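PDB 3A5V: alpha-galactosidase from Umbelopsis vinacea, which catalyses, as a tetrameric family 27 glycoside hydrolase, the release of terminal alpha-linked galactose from its substrates. Local coordinates for residues A[304-315]-A[338-347]; A[49-57]-A[66-76]. All coordinates share one frame; numbering follows the deposited sequence. Where two conformers were deposited one is given.

Overall arrangement
From the N terminus, interaction 2 comes first. It lies in the long connection between strand 47-49 of the parallel (beta/alpha) barrel and helix 76-85, folding residues 66-76 back onto 49-57 and closing a loop of eight residues. The chain then completes the barrel before interaction 1 opens in the C-terminal beta sandwich. There the hairpin 304-315 meets the end of strand 335-340 and the short helix 341-344, closing a 22-residue excursion built mostly of strand. The two contacts follow in series, neither nested nor crossed. They lie on opposite sides of the chain's centre. The centres of interactions 1 and 2 are about 48 Å apart, and their nearest atoms about 24 Å.

Interaction 1. Residues A[304-315]-A[338-347]; sequences RIWVKGDQQLFS and TATWDDIWVY
Trp306 has its CG between the backbone N and the carbonyl carbon (chi1 50°), which swings the indole over its own hairpin until its edge meets Asp343 and Thr338. This is the C-terminal antiparallel beta sandwich: a hairpin of its six-stranded sheet, turning through a type II' bend from Lys308 to Gln311, packs on the end of strand 335-340 and the helix after it. The indole and the Asp343 carboxylate lie 73° apart, and Trp306 NE1 gives Asp343 OD2 a weak, bent bond of 3.2 Å. Farther round the edge, Trp306 CZ2 sits 3.5 Å from Thr338 O. The ring is held flat from both faces, with Leu313 CB over one and the Lys308 CE methylene over the other. Lys308 thereby carries its ammonium toward Asp343, yet Lys308 NZ and Asp343 OD2 stay 4.5 Å apart and are linked through water 2; water 1 connects NZ, weakly, to Thr338 O.

A second direct polar link, at Ser315, is the shorter one. Its OG, anti to the backbone N, donates to Ile344 O at 2.6 Å near the helix end and also bonds Gln323 of the adjacent strand. Thr340 caps the start of that helix, its OG1 accepting from Asp343 N.

Between these polar links, Ile305 CG2 rests against Asp343 O, and Ile305 CD1 meets Val346 CG1 tip to tip at 3.9 Å. Ile305 also slides past the Tyr347 ring, whose hydroxyl bonds Asp198 of the second subunit while its ring takes a cation-pi contact from Arg214 of that subunit; this margin of the sandwich is thus part of the tetramer interface. Beneath the indole, Leu313 splits its branches: Leu313 CD2 lies 3.8 Å from Asp343 CB, and CD1 reaches Ala339 CB.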
loop_
_atom_site.group_PDB
_atom_site.type_symbol
_atom_site.label_atom_id
_atom_site.label_comp_id
_atom_site.label_asym_id
_atom_site.label_seq_id
_atom_site.Cartn_x
_atom_site.Cartn_y
_atom_site.Cartn_z
ATOM N N ARG A 304 -24.314 -6.933 2.673
ATOM C CA ARG A 304 -24.074 -7.705 3.896
ATOM C C ARG A 304 -24.339 -6.807 5.128
ATOM O O ARG A 304 -23.611 -5.845 5.383
ATOM C CB ARG A 304 -22.660 -8.324 3.931
ATOM C CG ARG A 304 -22.425 -9.250 5.143
ATOM C CD ARG A 304 -21.252 -10.204 4.934
ATOM N NE ARG A 304 -19.947 -9.597 5.206
ATOM C CZ ARG A 304 -18.772 -10.170 4.913
ATOM N NH1 ARG A 304 -18.717 -11.353 4.299
ATOM N NH2 ARG A 304 -17.645 -9.535 5.201
ATOM N N ILE A 305 -25.380 -7.139 5.874
ATOM C CA ILE A 305 -25.875 -6.323 6.985
ATOM C C ILE A 305 -25.045 -6.548 8.256
ATOM O O ILE A 305 -24.706 -5.590 8.949
ATOM C CB ILE A 305 -27.374 -6.631 7.271
ATOM C CG1 ILE A 305 -28.205 -6.377 6.009
ATOM C CG2 ILE A 305 -27.917 -5.792 8.468
ATOM C CD1 ILE A 305 -27.953 -4.985 5.358
ATOM N N TRP A 306 -24.708 -7.803 8.535
ATOM C CA TRP A 306 -23.803 -8.115 9.641
ATOM C C TRP A 306 -23.052 -9.417 9.463
ATOM O O TRP A 306 -23.413 -10.266 8.626
ATOM C CB TRP A 306 -24.508 -8.101 11.019
ATOM C CG TRP A 306 -25.815 -8.885 11.194
ATOM C CD1 TRP A 306 -27.044 -8.337 11.430
ATOM C CD2 TRP A 306 -26.004 -10.322 11.248
ATOM N NE1 TRP A 306 -27.984 -9.326 11.614
ATOM C CE2 TRP A 306 -27.379 -10.551 11.482
ATOM C CE3 TRP A 306 -25.152 -11.431 11.092
ATOM C CZ2 TRP A 306 -27.926 -11.845 11.588
ATOM C CZ3 TRP A 306 -25.693 -12.721 11.191
ATOM C CH2 TRP A 306 -27.075 -12.914 11.432
ATOM N N VAL A 307 -21.980 -9.538 10.243
ATOM C CA VAL A 307 -21.266 -10.795 10.455
ATOM C C VAL A 307 -21.287 -11.051 11.968
ATOM O O VAL A 307 -20.917 -10.166 12.751
ATOM C CB VAL A 307 -19.781 -10.729 9.979
ATOM C CG1 VAL A 307 -19.040 -12.061 10.288
ATOM C CG2 VAL A 307 -19.696 -10.467 8.500
ATOM N N LYS A 308 -21.733 -12.235 12.377
ATOM C CA LYS A 308 -21.758 -12.605 13.797
ATOM C C LYS A 308 -21.119 -13.980 13.909
ATOM O O LYS A 308 -21.745 -14.988 13.594
ATOM C CB LYS A 308 -23.189 -12.633 14.350
ATOM C CG LYS A 308 -23.887 -11.264 14.396
ATOM C CD LYS A 308 -25.374 -11.407 14.785
ATOM C CE LYS A 308 -26.087 -10.038 14.836
ATOM N NZ LYS A 308 -27.519 -10.222 15.271
ATOM N N GLY A 309 -19.851 -14.002 14.315
ATOM C CA GLY A 309 -19.046 -15.239 14.277
ATOM C C GLY A 309 -19.003 -15.725 12.844
ATOM O O GLY A 309 -18.631 -14.962 11.948
ATOM N N ASP A 310 -19.446 -16.963 12.622
ATOM C CA ASP A 310 -19.481 -17.565 11.287
ATOM C C ASP A 310 -20.804 -17.321 10.535
ATOM O O ASP A 310 -21.019 -17.859 9.440
ATOM C CB ASP A 310 -19.325 -19.085 11.431
ATOM C CG ASP A 310 -17.898 -19.511 11.688
ATOM O OD1 ASP A 310 -16.970 -18.835 11.193
ATOM O OD2 ASP A 310 -17.712 -20.539 12.378
ATOM N N GLN A 311 -21.692 -16.532 11.126
ATOM C CA GLN A 311 -22.983 -16.228 10.492
ATOM C C GLN A 311 -22.976 -14.871 9.805
ATOM O O GLN A 311 -22.327 -13.921 10.290
ATOM C CB GLN A 311 -24.091 -16.276 11.534
ATOM C CG GLN A 311 -24.261 -17.671 12.137
ATOM C CD GLN A 311 -25.420 -17.739 13.102
ATOM O OE1 GLN A 311 -26.232 -16.812 13.179
ATOM N NE2 GLN A 311 -25.505 -18.834 13.852
ATOM N N GLN A 312 -23.680 -14.783 8.668
ATOM C CA GLN A 312 -23.796 -13.531 7.901
ATOM C C GLN A 312 -25.243 -13.317 7.459
ATOM O O GLN A 312 -25.955 -14.286 7.174
ATOM C CB GLN A 312 -22.866 -13.543 6.678
ATOM C CG GLN A 312 -21.418 -13.952 7.041
ATOM C CD GLN A 312 -20.441 -13.825 5.886
ATOM O OE1 GLN A 312 -20.741 -13.231 4.842
ATOM N NE2 GLN A 312 -19.248 -14.373 6.082
ATOM N N LEU A 313 -25.666 -12.053 7.436
ATOM C CA LEU A 313 -26.995 -11.669 6.937
ATOM C C LEU A 313 -26.826 -10.760 5.714
ATOM O O LEU A 313 -26.057 -9.792 5.768
ATOM C CB LEU A 313 -27.784 -10.899 8.016
ATOM C CG LEU A 313 -29.132 -10.284 7.583
ATOM C CD1 LEU A 313 -30.116 -11.389 7.210
ATOM C CD2 LEU A 313 -29.726 -9.360 8.658
ATOM N N PHE A 314 -27.544 -11.071 4.634
ATOM C CA PHE A 314 -27.605 -10.203 3.457
ATOM C C PHE A 314 -29.043 -9.734 3.238
ATOM O O PHE A 314 -30.006 -10.479 3.506
ATOM C CB PHE A 314 -27.135 -10.935 2.190
ATOM C CG PHE A 314 -25.667 -11.311 2.196
ATOM C CD1 PHE A 314 -25.208 -12.408 2.937
ATOM C CD2 PHE A 314 -24.753 -10.585 1.430
ATOM C CE1 PHE A 314 -23.841 -12.762 2.930
ATOM C CE2 PHE A 314 -23.398 -10.926 1.410
ATOM C CZ PHE A 314 -22.941 -12.022 2.165
ATOM N N SER A 315 -29.175 -8.515 2.732
ATOM C CA SER A 315 -30.485 -7.922 2.468
ATOM C C SER A 315 -30.375 -6.963 1.294
ATOM O O SER A 315 -29.463 -6.125 1.260
ATOM C CB SER A 315 -30.966 -7.162 3.713
ATOM O OG SER A 315 -32.180 -6.491 3.455
ATOM N N THR A 338 -31.421 -15.883 12.981
ATOM C CA THR A 338 -32.502 -14.885 13.115
ATOM C C THR A 338 -32.178 -13.582 12.396
ATOM O O THR A 338 -31.088 -13.012 12.593
ATOM C CB THR A 338 -32.765 -14.572 14.619
ATOM O OG1 THR A 338 -33.159 -15.776 15.269
ATOM C CG2 THR A 338 -33.861 -13.511 14.799
ATOM N N ALA A 339 -33.112 -13.120 11.561
ATOM C CA ALA A 339 -33.037 -11.796 10.940
ATOM C C ALA A 339 -34.173 -10.957 11.513
ATOM O O ALA A 339 -35.316 -11.417 11.545
ATOM C CB ALA A 339 -33.184 -11.899 9.427
ATOM N N THR A 340 -33.854 -9.754 11.977
ATOM C CA THR A 340 -34.870 -8.844 12.499
ATOM C C THR A 340 -35.242 -7.843 11.392
ATOM O O THR A 340 -34.466 -7.620 10.466
ATOM C CB THR A 340 -34.367 -8.065 13.723
ATOM O OG1 THR A 340 -33.409 -7.087 13.308
ATOM C CG2 THR A 340 -33.696 -9.016 14.749
ATOM N N TRP A 341 -36.430 -7.259 11.499
ATOM C CA TRP A 341 -36.893 -6.259 10.542
ATOM C C TRP A 341 -35.970 -5.037 10.591
ATOM O O TRP A 341 -35.678 -4.436 9.543
ATOM C CB TRP A 341 -38.344 -5.851 10.872
ATOM C CG TRP A 341 -39.490 -6.790 10.382
ATOM C CD1 TRP A 341 -40.795 -6.413 10.152
ATOM C CD2 TRP A 341 -39.432 -8.209 10.092
ATOM N NE1 TRP A 341 -41.543 -7.500 9.750
ATOM C CE2 TRP A 341 -40.732 -8.608 9.694
ATOM C CE3 TRP A 341 -38.407 -9.181 10.127
ATOM C CZ2 TRP A 341 -41.035 -9.933 9.329
ATOM C CZ3 TRP A 341 -38.698 -10.487 9.757
ATOM C CH2 TRP A 341 -40.010 -10.861 9.371
ATOM N N ASP A 342 -35.506 -4.662 11.796
ATOM C CA ASP A 342 -34.626 -3.498 11.903
ATOM C C ASP A 342 -33.283 -3.734 11.187
ATOM O O ASP A 342 -32.679 -2.785 10.687
ATOM C CB ASP A 342 -34.398 -3.058 13.358
ATOM C CG ASP A 342 -35.630 -2.379 13.961
ATOM O OD1 ASP A 342 -36.572 -2.006 13.207
ATOM O OD2 ASP A 342 -35.649 -2.226 15.192
ATOM N N ASP A 343 -32.811 -4.976 11.171
ATOM C CA ASP A 343 -31.579 -5.285 10.434
ATOM C C ASP A 343 -31.822 -5.366 8.927
ATOM O O ASP A 343 -31.044 -4.808 8.155
ATOM C CB ASP A 343 -30.960 -6.575 10.933
ATOM C CG ASP A 343 -30.203 -6.378 12.251
ATOM O OD1 ASP A 343 -29.753 -5.240 12.549
ATOM O OD2 ASP A 343 -30.066 -7.365 12.972
ATOM N N ILE A 344 -32.892 -6.051 8.523
ATOM C CA ILE A 344 -33.229 -6.195 7.095
ATOM C C ILE A 344 -33.331 -4.829 6.394
ATOM O O ILE A 344 -32.837 -4.667 5.260
ATOM C CB ILE A 344 -34.510 -7.054 6.886
ATOM C CG1 ILE A 344 -34.233 -8.507 7.327
ATOM C CG2 ILE A 344 -34.983 -7.025 5.397
ATOM C CD1 ILE A 344 -35.510 -9.353 7.603
ATOM N N TRP A 345 -33.962 -3.861 7.075
ATOM C CA TRP A 345 -34.091 -2.488 6.561
ATOM C C TRP A 345 -33.244 -1.467 7.362
ATOM O O TRP A 345 -33.659 -0.311 7.563
ATOM C CB TRP A 345 -35.583 -2.071 6.494
ATOM C CG TRP A 345 -36.314 -2.852 5.420
ATOM C CD1 TRP A 345 -36.287 -2.610 4.080
ATOM C CD2 TRP A 345 -37.137 -4.006 5.602
ATOM N NE1 TRP A 345 -37.053 -3.531 3.411
ATOM C CE2 TRP A 345 -37.588 -4.403 4.316
ATOM C CE3 TRP A 345 -37.544 -4.747 6.724
ATOM C CZ2 TRP A 345 -38.417 -5.508 4.117
ATOM C CZ3 TRP A 345 -38.370 -5.851 6.531
ATOM C CH2 TRP A 345 -38.809 -6.215 5.231
ATOM N N VAL A 346 -32.048 -1.886 7.790
ATOM C CA VAL A 346 -31.168 -1.012 8.585
ATOM C C VAL A 346 -30.942 0.387 7.974
ATOM O O VAL A 346 -30.961 1.375 8.704
ATOM C CB VAL A 346 -29.790 -1.693 8.955
ATOM C CG1 VAL A 346 -28.975 -2.097 7.699
ATOM C CG2 VAL A 346 -28.956 -0.807 9.920
ATOM N N TYR A 347 -30.746 0.476 6.654
ATOM C CA TYR A 347 -30.413 1.760 6.036
ATOM C C TYR A 347 -31.611 2.713 6.026
ATOM O O TYR A 347 -31.446 3.926 5.824
ATOM C CB TYR A 347 -29.794 1.571 4.642
ATOM C CG TYR A 347 -28.593 0.633 4.692
ATOM C CD1 TYR A 347 -27.496 0.914 5.524
ATOM C CD2 TYR A 347 -28.572 -0.543 3.939
ATOM C CE1 TYR A 347 -26.413 0.036 5.605
ATOM C CE2 TYR A 347 -27.480 -1.408 3.984
ATOM C CZ TYR A 347 -26.417 -1.117 4.831
ATOM O OH TYR A 347 -25.357 -1.979 4.881
HETATM O O HOH W 1 -30.310 -11.124 14.354
HETATM O O HOH W 2 -28.605 -7.732 14.950
HETATM O O HOH W 3 -28.994 -13.224 14.791
HETATM O O HOH W 4 -28.709 -15.708 14.277
#

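Interaction 2. Residues A[49-57]-A[66-76]; sequences IIDDCWQKN and LADPTKFPRGI. With MAN (alpha-D-mannopyranose), chain B; MAN (alpha-D-mannopyranose), chain C.
Trp54 O takes a nearly straight 2.8 Å bond from Asp68 N, in the carbonyl plane, and Lys56 N gives one of 3.0 Å to Leu66 O. Together they frame Gln55 and Ala67 as a single bridge within the loop that follows barrel strand 47-49. Trp54 points its ring edge at Ala67 CA, while Trp54 CB lies 3.7 Å from Phe72 CE2. Lys56 crosses Pro69 at about a right angle before its ammonium pairs with Glu60.

Lys71, its chain extended, delivers NZ to Cys53 O at 2.9 Å in the carbonyl plane; the same ammonium bonds Cys21 O. A leucine here has no ammonium, so the carbonyls of Cys53 and Cys21 would probably be left without their shared donor, and the loops less firmly joined beside the Cys21-Cys53 disulfide.

One layer out, Asp68 shapes the bend at 69-71: Asp68 OD2 accepts from Lys71 N at 2.9 Å through the anti lone pair, an Asx motif, while OD1 reaches Asn57 N through water 5. Asn57 ND2 in turn donates to O2 of the chain B mannose at 2.8 Å. Farther back along the chain, Asp51 and Asp52 hydrogen-bond a Tris molecule, probably from the crystallisation liquor, consistent with a sugar pocket at the barrel mouth as in this family. The chemistry implies a loop fixed mainly by backbone carbonyls, with one lysine joining two of them.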
loop_
_atom_site.group_PDB
_atom_site.type_symbol
_atom_site.label_atom_id
_atom_site.label_comp_id
_atom_site.label_asym_id
_atom_site.label_seq_id
_atom_site.Cartn_x
_atom_site.Cartn_y
_atom_site.Cartn_z
ATOM N N ILE A 49 -19.118 -19.261 -24.406
ATOM C CA ILE A 49 -17.855 -18.523 -24.396
ATOM C C ILE A 49 -16.702 -19.473 -24.605
ATOM O O ILE A 49 -16.497 -20.397 -23.816
ATOM C CB ILE A 49 -17.679 -17.723 -23.062
ATOM C CG1 ILE A 49 -18.852 -16.740 -22.875
ATOM C CG2 ILE A 49 -16.327 -16.982 -23.048
ATOM C CD1 ILE A 49 -19.223 -16.487 -21.401
ATOM N N ILE A 50 -15.956 -19.250 -25.689
ATOM C CA ILE A 50 -14.789 -20.057 -26.011
ATOM C C ILE A 50 -13.620 -19.459 -25.228
ATOM O O ILE A 50 -13.260 -18.290 -25.445
ATOM C CB ILE A 50 -14.492 -20.019 -27.553
ATOM C CG1 ILE A 50 -15.698 -20.569 -28.353
ATOM C CG2 ILE A 50 -13.163 -20.727 -27.888
ATOM C CD1 ILE A 50 -15.574 -20.361 -29.902
ATOM N N ASP A 51 -13.050 -20.239 -24.305
ATOM C CA ASP A 51 -11.988 -19.716 -23.432
ATOM C C ASP A 51 -10.604 -19.851 -24.109
ATOM O O ASP A 51 -10.522 -19.878 -25.338
ATOM C CB ASP A 51 -12.035 -20.389 -22.045
ATOM C CG ASP A 51 -11.426 -19.513 -20.959
ATOM O OD1 ASP A 51 -12.080 -18.517 -20.572
ATOM O OD2 ASP A 51 -10.286 -19.816 -20.515
ATOM N N ASP A 52 -9.527 -19.950 -23.322
ATOM C CA ASP A 52 -8.156 -19.961 -23.846
ATOM C C ASP A 52 -7.906 -21.224 -24.703
ATOM O O ASP A 52 -8.625 -22.221 -24.574
ATOM C CB ASP A 52 -7.183 -19.963 -22.650
ATOM C CG ASP A 52 -5.798 -19.347 -22.958
ATOM O OD1 ASP A 52 -5.511 -18.957 -24.124
ATOM O OD2 ASP A 52 -4.995 -19.250 -21.983
ATOM N N CYS A 53 -6.865 -21.177 -25.540
ATOM C CA CYS A 53 -6.324 -22.340 -26.298
ATOM C C CYS A 53 -7.057 -22.605 -27.629
ATOM O O CYS A 53 -6.920 -23.687 -28.204
ATOM C CB CYS A 53 -6.232 -23.594 -25.406
ATOM S SG CYS A 53 -4.853 -24.706 -25.797
ATOM N N TRP A 54 -7.790 -21.603 -28.128
ATOM C CA TRP A 54 -8.385 -21.653 -29.475
ATOM C C TRP A 54 -7.394 -21.191 -30.553
ATOM O O TRP A 54 -7.596 -21.474 -31.728
ATOM C CB TRP A 54 -9.663 -20.795 -29.562
ATOM C CG TRP A 54 -9.465 -19.316 -29.254
ATOM C CD1 TRP A 54 -9.669 -18.698 -28.036
ATOM C CD2 TRP A 54 -9.046 -18.280 -30.157
ATOM N NE1 TRP A 54 -9.388 -17.366 -28.129
ATOM C CE2 TRP A 54 -9.011 -17.071 -29.415
ATOM C CE3 TRP A 54 -8.700 -18.253 -31.523
ATOM C CZ2 TRP A 54 -8.642 -15.841 -29.992
ATOM C CZ3 TRP A 54 -8.316 -17.042 -32.092
ATOM C CH2 TRP A 54 -8.282 -15.849 -31.327
ATOM N N GLN A 55 -6.336 -20.495 -30.129
ATOM C CA GLN A 55 -5.465 -19.720 -31.014
ATOM C C GLN A 55 -4.556 -20.582 -31.889
ATOM O O GLN A 55 -4.048 -21.607 -31.453
ATOM C CB GLN A 55 -4.584 -18.743 -30.210
ATOM C CG GLN A 55 -5.345 -17.672 -29.410
ATOM C CD GLN A 55 -5.778 -18.152 -28.021
ATOM O OE1 GLN A 55 -5.778 -19.346 -27.738
ATOM N NE2 GLN A 55 -6.127 -17.210 -27.148
ATOM N N LYS A 56 -4.362 -20.130 -33.127
ATOM C CA LYS A 56 -3.291 -20.625 -33.981
ATOM C C LYS A 56 -1.947 -20.199 -33.372
ATOM O O LYS A 56 -1.876 -19.225 -32.595
ATOM C CB LYS A 56 -3.464 -20.043 -35.396
ATOM C CG LYS A 56 -2.666 -20.749 -36.491
ATOM C CD LYS A 56 -3.138 -20.292 -37.871
ATOM C CE LYS A 56 -2.155 -20.728 -38.961
ATOM N NZ LYS A 56 -2.728 -20.413 -40.292
ATOM N N ASN A 57 -0.885 -20.934 -33.701
ATOM C CA ASN A 57 0.430 -20.717 -33.078
ATOM C C ASN A 57 1.106 -19.386 -33.427
ATOM O O ASN A 57 1.953 -18.911 -32.672
ATOM C CB ASN A 57 1.381 -21.882 -33.390
ATOM C CG ASN A 57 1.808 -21.893 -34.848
ATOM O OD1 ASN A 57 0.962 -21.863 -35.746
ATOM N ND2 ASN A 57 3.123 -21.910 -35.093
ATOM N N LEU A 66 -5.785 -16.073 -36.359
ATOM C CA LEU A 66 -6.849 -17.021 -36.658
ATOM C C LEU A 66 -6.870 -18.150 -35.622
ATOM O O LEU A 66 -5.984 -18.237 -34.762
ATOM C CB LEU A 66 -6.688 -17.559 -38.100
ATOM C CG LEU A 66 -6.702 -16.524 -39.247
ATOM C CD1 LEU A 66 -6.523 -17.245 -40.604
ATOM C CD2 LEU A 66 -7.978 -15.681 -39.253
ATOM N N ALA A 67 -7.896 -18.997 -35.692
ATOM C CA ALA A 67 -8.017 -20.130 -34.787
ATOM C C ALA A 67 -7.153 -21.306 -35.244
ATOM O O ALA A 67 -6.804 -21.401 -36.425
ATOM C CB ALA A 67 -9.470 -20.561 -34.669
ATOM N N ASP A 68 -6.800 -22.183 -34.310
ATOM C CA ASP A 68 -6.054 -23.389 -34.650
ATOM C C ASP A 68 -6.813 -24.199 -35.712
ATOM O O ASP A 68 -7.958 -24.599 -35.481
ATOM C CB ASP A 68 -5.790 -24.270 -33.434
ATOM C CG ASP A 68 -4.983 -25.513 -33.802
ATOM O OD1 ASP A 68 -3.751 -25.411 -33.922
ATOM O OD2 ASP A 68 -5.574 -26.573 -34.037
ATOM N N PRO A 69 -6.174 -24.428 -36.880
ATOM C CA PRO A 69 -6.855 -25.119 -37.985
ATOM C C PRO A 69 -7.237 -26.575 -37.702
ATOM O O PRO A 69 -8.166 -27.073 -38.317
ATOM C CB PRO A 69 -5.845 -25.027 -39.140
ATOM C CG PRO A 69 -4.522 -24.876 -38.474
ATOM C CD PRO A 69 -4.802 -24.024 -37.250
ATOM N N THR A 70 -6.532 -27.254 -36.804
ATOM C CA THR A 70 -6.905 -28.626 -36.431
ATOM C C THR A 70 -8.165 -28.634 -35.555
ATOM O O THR A 70 -9.115 -29.367 -35.831
ATOM C CB THR A 70 -5.734 -29.395 -35.759
ATOM O OG1 THR A 70 -4.689 -29.631 -36.725
ATOM C CG2 THR A 70 -6.188 -30.754 -35.218
ATOM N N LYS A 71 -8.175 -27.798 -34.519
ATOM C CA LYS A 71 -9.306 -27.699 -33.599
ATOM C C LYS A 71 -10.532 -27.069 -34.246
ATOM O O LYS A 71 -11.664 -27.410 -33.900
ATOM C CB LYS A 71 -8.917 -26.878 -32.360
ATOM C CG LYS A 71 -7.905 -27.558 -31.430
ATOM C CD LYS A 71 -7.366 -26.565 -30.378
ATOM C CE LYS A 71 -6.598 -27.321 -29.314
ATOM N NZ LYS A 71 -6.005 -26.435 -28.270
ATOM N N PHE A 72 -10.293 -26.138 -35.173
ATOM C CA PHE A 72 -11.348 -25.402 -35.848
ATOM C C PHE A 72 -11.154 -25.460 -37.364
ATOM O O PHE A 72 -10.735 -24.475 -37.971
ATOM C CB PHE A 72 -11.395 -23.945 -35.342
ATOM C CG PHE A 72 -11.626 -23.842 -33.849
ATOM C CD1 PHE A 72 -12.928 -23.827 -33.336
ATOM C CD2 PHE A 72 -10.547 -23.799 -32.965
ATOM C CE1 PHE A 72 -13.146 -23.744 -31.960
ATOM C CE2 PHE A 72 -10.748 -23.727 -31.575
ATOM C CZ PHE A 72 -12.052 -23.700 -31.070
ATOM N N PRO A 73 -11.457 -26.626 -37.979
ATOM C CA PRO A 73 -11.123 -26.823 -39.401
ATOM C C PRO A 73 -11.901 -25.939 -40.373
ATOM O O PRO A 73 -11.459 -25.781 -41.505
ATOM C CB PRO A 73 -11.397 -28.318 -39.644
ATOM C CG PRO A 73 -12.365 -28.721 -38.566
ATOM C CD PRO A 73 -12.088 -27.816 -37.374
ATOM N N ARG A 74 -13.024 -25.353 -39.949
ATOM C CA ARG A 74 -13.735 -24.372 -40.797
ATOM C C ARG A 74 -13.456 -22.907 -40.426
ATOM O O ARG A 74 -14.022 -22.002 -41.029
ATOM C CB ARG A 74 -15.252 -24.588 -40.764
ATOM C CG ARG A 74 -15.732 -25.992 -41.091
ATOM C CD ARG A 74 -17.242 -26.072 -40.945
ATOM N NE ARG A 74 -17.688 -25.911 -39.560
ATOM C CZ ARG A 74 -18.903 -25.486 -39.213
ATOM N NH1 ARG A 74 -19.803 -25.183 -40.148
ATOM N NH2 ARG A 74 -19.221 -25.355 -37.935
ATOM N N GLY A 75 -12.576 -22.674 -39.455
ATOM C CA GLY A 75 -12.432 -21.335 -38.881
ATOM C C GLY A 75 -13.528 -21.086 -37.847
ATOM O O GLY A 75 -14.470 -21.883 -37.705
ATOM N N ILE A 76 -13.420 -19.971 -37.128
ATOM C CA ILE A 76 -14.401 -19.638 -36.082
ATOM C C ILE A 76 -15.764 -19.203 -36.645
ATOM O O ILE A 76 -16.809 -19.561 -36.088
ATOM C CB ILE A 76 -13.853 -18.535 -35.113
ATOM C CG1 ILE A 76 -12.642 -19.048 -34.326
ATOM C CG2 ILE A 76 -14.943 -18.014 -34.160
ATOM C CD1 ILE A 76 -12.928 -20.204 -33.364
HETATM C C1 MAN B . 6.892 -21.720 -33.235
HETATM C C2 MAN B . 5.743 -21.403 -32.258
HETATM C C3 MAN B . 5.374 -22.618 -31.387
HETATM C C4 MAN B . 5.221 -23.885 -32.232
HETATM C C5 MAN B . 6.402 -24.066 -33.195
HETATM C C6 MAN B . 6.225 -25.287 -34.101
HETATM O O2 MAN B . 4.609 -20.937 -32.961
HETATM O O3 MAN B . 4.166 -22.426 -30.671
HETATM O O4 MAN B . 5.121 -24.990 -31.361
HETATM O O5 MAN B . 6.611 -22.894 -33.983
HETATM O O6 MAN B . 5.169 -25.067 -35.014
HETATM C C1 MAN C . 4.406 -21.998 -29.308
HETATM C C2 MAN C . 3.574 -22.841 -28.336
HETATM C C3 MAN C . 2.076 -22.567 -28.498
HETATM C C4 MAN C . 1.745 -21.076 -28.585
HETATM C C5 MAN C . 2.746 -20.309 -29.462
HETATM C C6 MAN C . 2.537 -18.799 -29.414
HETATM O O2 MAN C . 3.953 -22.582 -26.996
HETATM O O3 MAN C . 1.369 -23.141 -27.417
HETATM O O4 MAN C . 0.450 -20.963 -29.130
HETATM O O5 MAN C . 4.094 -20.627 -29.116
HETATM O O6 MAN C . 2.824 -18.297 -28.126
HETATM O O HOH W 5 -1.729 -23.574 -34.637
#